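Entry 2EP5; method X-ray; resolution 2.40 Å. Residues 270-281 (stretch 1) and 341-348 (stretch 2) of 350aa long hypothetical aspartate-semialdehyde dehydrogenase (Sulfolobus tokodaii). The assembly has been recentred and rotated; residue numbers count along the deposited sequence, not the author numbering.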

# COMPACT_ATOMS: atom_id res chain seq x y z
N SER A 270 -10.90 36.54 -2.95
CA SER A 270 -10.12 37.49 -3.72
C SER A 270 -10.84 37.80 -5.03
O SER A 270 -12.02 37.49 -5.17
CB SER A 270 -8.73 36.91 -3.99
OG SER A 270 -7.87 37.87 -4.56
N LEU A 271 -10.13 38.41 -5.97
CA LEU A 271 -10.69 38.78 -7.27
C LEU A 271 -11.33 37.61 -8.01
O LEU A 271 -12.41 37.76 -8.59
CB LEU A 271 -9.61 39.43 -8.14
CG LEU A 271 -10.01 39.90 -9.54
CD1 LEU A 271 -9.14 41.09 -9.94
CD2 LEU A 271 -9.87 38.76 -10.53
N PRO A 272 -10.67 36.44 -8.02
CA PRO A 272 -11.24 35.28 -8.72
C PRO A 272 -12.64 34.91 -8.19
O PRO A 272 -13.50 34.49 -8.95
CB PRO A 272 -10.22 34.18 -8.46
CG PRO A 272 -8.92 34.94 -8.37
CD PRO A 272 -9.31 36.14 -7.54
N GLN A 273 -12.85 35.08 -6.88
CA GLN A 273 -14.14 34.78 -6.27
C GLN A 273 -15.15 35.89 -6.57
O GLN A 273 -16.33 35.64 -6.75
CB GLN A 273 -14.01 34.63 -4.76
CG GLN A 273 -13.39 33.32 -4.28
CD GLN A 273 -11.93 33.17 -4.66
OE1 GLN A 273 -11.13 34.11 -4.51
NE2 GLN A 273 -11.56 31.99 -5.13
N GLN A 274 -14.66 37.12 -6.60
CA GLN A 274 -15.50 38.28 -6.84
C GLN A 274 -16.05 38.33 -8.26
O GLN A 274 -17.20 38.68 -8.47
CB GLN A 274 -14.72 39.55 -6.53
CG GLN A 274 -14.38 39.72 -5.06
CD GLN A 274 -13.28 40.74 -4.83
OE1 GLN A 274 -13.25 41.79 -5.48
NE2 GLN A 274 -12.39 40.45 -3.89
N LYS A 275 -15.21 37.98 -9.23
CA LYS A 275 -15.64 38.00 -10.62
C LYS A 275 -16.24 36.65 -11.01
O LYS A 275 -16.59 36.44 -12.18
CB LYS A 275 -14.45 38.31 -11.53
CG LYS A 275 -13.72 39.59 -11.17
CD LYS A 275 -14.65 40.79 -11.16
CE LYS A 275 -13.87 42.06 -10.85
NZ LYS A 275 -14.75 43.25 -10.75
N ASN A 276 -16.35 35.76 -10.04
CA ASN A 276 -16.91 34.44 -10.27
C ASN A 276 -16.32 33.78 -11.50
O ASN A 276 -17.05 33.39 -12.42
CB ASN A 276 -18.42 34.52 -10.44
CG ASN A 276 -19.10 35.06 -9.21
OD1 ASN A 276 -18.97 36.24 -8.89
ND2 ASN A 276 -19.82 34.20 -8.51
N LEU A 277 -15.00 33.66 -11.53
CA LEU A 277 -14.33 33.04 -12.67
C LEU A 277 -14.63 31.54 -12.63
O LEU A 277 -14.60 30.91 -11.57
CB LEU A 277 -12.83 33.33 -12.61
CG LEU A 277 -12.46 34.82 -12.51
CD1 LEU A 277 -10.95 34.98 -12.53
CD2 LEU A 277 -13.08 35.59 -13.67
N PRO A 278 -14.91 30.94 -13.81
CA PRO A 278 -15.22 29.52 -13.96
C PRO A 278 -14.39 28.51 -13.18
O PRO A 278 -14.93 27.51 -12.70
CB PRO A 278 -15.14 29.29 -15.48
CG PRO A 278 -14.32 30.45 -15.98
CD PRO A 278 -14.79 31.58 -15.13
N THR A 279 -13.10 28.77 -13.04
CA THR A 279 -12.22 27.85 -12.32
C THR A 279 -11.92 28.25 -10.88
O THR A 279 -11.18 27.55 -10.17
CB THR A 279 -10.92 27.66 -13.11
OG1 THR A 279 -11.24 27.23 -14.44
CG2 THR A 279 -10.03 26.60 -12.45
N ALA A 280 -12.50 29.36 -10.43
CA ALA A 280 -12.29 29.84 -9.06
C ALA A 280 -13.26 29.18 -8.07
O ALA A 280 -14.47 29.23 -8.26
CB ALA A 280 -12.45 31.34 -9.00
N PRO A 281 -12.73 28.57 -7.00
CA PRO A 281 -13.63 27.93 -6.02
C PRO A 281 -14.34 29.02 -5.21
O PRO A 281 -13.84 30.13 -5.10
CB PRO A 281 -12.66 27.12 -5.17
CG PRO A 281 -11.45 28.00 -5.13
CD PRO A 281 -11.33 28.47 -6.58
N VAL A 341 -5.25 32.23 -16.60
CA VAL A 341 -5.71 32.73 -17.90
C VAL A 341 -7.05 33.45 -17.73
O VAL A 341 -7.26 34.53 -18.30
CB VAL A 341 -5.89 31.59 -18.95
CG1 VAL A 341 -6.35 32.19 -20.27
CG2 VAL A 341 -4.58 30.84 -19.15
N GLU A 342 -7.95 32.87 -16.95
CA GLU A 342 -9.26 33.50 -16.74
C GLU A 342 -9.07 34.91 -16.17
O GLU A 342 -9.70 35.87 -16.62
CB GLU A 342 -10.12 32.66 -15.79
CG GLU A 342 -10.15 31.18 -16.15
CD GLU A 342 -11.15 30.38 -15.33
OE1 GLU A 342 -11.46 30.77 -14.18
OE2 GLU A 342 -11.63 29.34 -15.83
N VAL A 343 -8.20 35.04 -15.17
CA VAL A 343 -7.93 36.33 -14.56
C VAL A 343 -7.40 37.34 -15.59
O VAL A 343 -7.84 38.49 -15.63
CB VAL A 343 -6.90 36.21 -13.41
CG1 VAL A 343 -6.47 37.59 -12.95
CG2 VAL A 343 -7.49 35.41 -12.25
N MET A 344 -6.45 36.89 -16.41
CA MET A 344 -5.85 37.74 -17.43
C MET A 344 -6.91 38.28 -18.38
O MET A 344 -6.87 39.45 -18.76
CB MET A 344 -4.79 36.95 -18.21
CG MET A 344 -3.52 36.65 -17.43
SD MET A 344 -2.39 35.53 -18.30
CE MET A 344 -1.56 36.65 -19.42
N LYS A 345 -7.86 37.44 -18.77
CA LYS A 345 -8.93 37.88 -19.65
C LYS A 345 -9.76 38.93 -18.90
O LYS A 345 -10.08 39.99 -19.43
CB LYS A 345 -9.81 36.70 -20.07
CG LYS A 345 -11.03 37.07 -20.91
CD LYS A 345 -10.62 37.69 -22.24
CE LYS A 345 -11.84 38.12 -23.06
NZ LYS A 345 -11.47 38.69 -24.39
N GLU A 346 -10.07 38.62 -17.64
CA GLU A 346 -10.84 39.51 -16.78
C GLU A 346 -10.18 40.89 -16.61
O GLU A 346 -10.87 41.90 -16.52
CB GLU A 346 -11.03 38.86 -15.41
CG GLU A 346 -11.73 39.72 -14.36
CD GLU A 346 -13.13 40.12 -14.78
OE1 GLU A 346 -13.77 39.33 -15.52
OE2 GLU A 346 -13.59 41.21 -14.38
N LEU A 347 -8.85 40.92 -16.58
CA LEU A 347 -8.13 42.17 -16.41
C LEU A 347 -7.74 42.87 -17.71
O LEU A 347 -7.18 43.97 -17.68
CB LEU A 347 -6.89 41.93 -15.54
CG LEU A 347 -7.20 41.43 -14.13
CD1 LEU A 347 -5.92 41.29 -13.31
CD2 LEU A 347 -8.16 42.40 -13.46
N GLY A 348 -8.02 42.25 -18.84
CA GLY A 348 -7.69 42.88 -20.11
C GLY A 348 -6.33 42.58 -20.72
O GLY A 348 -6.00 43.13 -21.76

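The polar centre of this contact is the carboxylate of E342, which reaches from its helix to the turn at L277 to A280. T279 satisfies both oxygens. Its backbone N donates to E342 OE1 at 2.8 Å, with an N-H...O angle of 159°. Its hydroxyl OG1 donates to E342 OE2 at 2.6 Å, although the position of OE2 is less certain because it lies too close to an atom elsewhere in the model. One residue therefore meets the carboxylate with two donors, one from backbone and one from side chain.

T279 lies in a type I turn from L277 to A280, closed by A280 N donating to L277 O at 2.8 Å. T279 N is not used in that bond. P278 N lies 3.5 Å from E342 OE1 but has no hydrogen to share. P278 CG is 2.9 Å from E342 OE2, a short contact best read with caution, given the doubt over OE2.

Beside this polar site lies an apolar patch. L277 CD1 lies 3.5 Å from V343 CG2, and P272 CG is 4.2 Å from V343 CG2. L271 CD1 meets L347 CD2 at 3.9 Å.

At K275 the pairing is looser. Its NZ is 4.3 Å from E346 OE2, beyond salt-bridge range, so the opposite charges are near but not bonded. The aliphatic part comes closer: K275 CD is 3.4 Å from E346 OE2. Neither K275 NZ nor the E346 carboxylate has a hydrogen bond across the contact.

Several other donors and acceptors are met within their own stretch. Q273 OE1 accepts from S270 N at 2.9 Å, and Q273 NE2 donates to P281 O at 2.9 Å, tying the helix start to the segment after the turn. S270 OG is satisfied elsewhere in the structure. L277 N donates to P272 O at 3.1 Å. G348 N donates to K345 O at 3.1 Å as the chain leaves the helix in a Schellman motif.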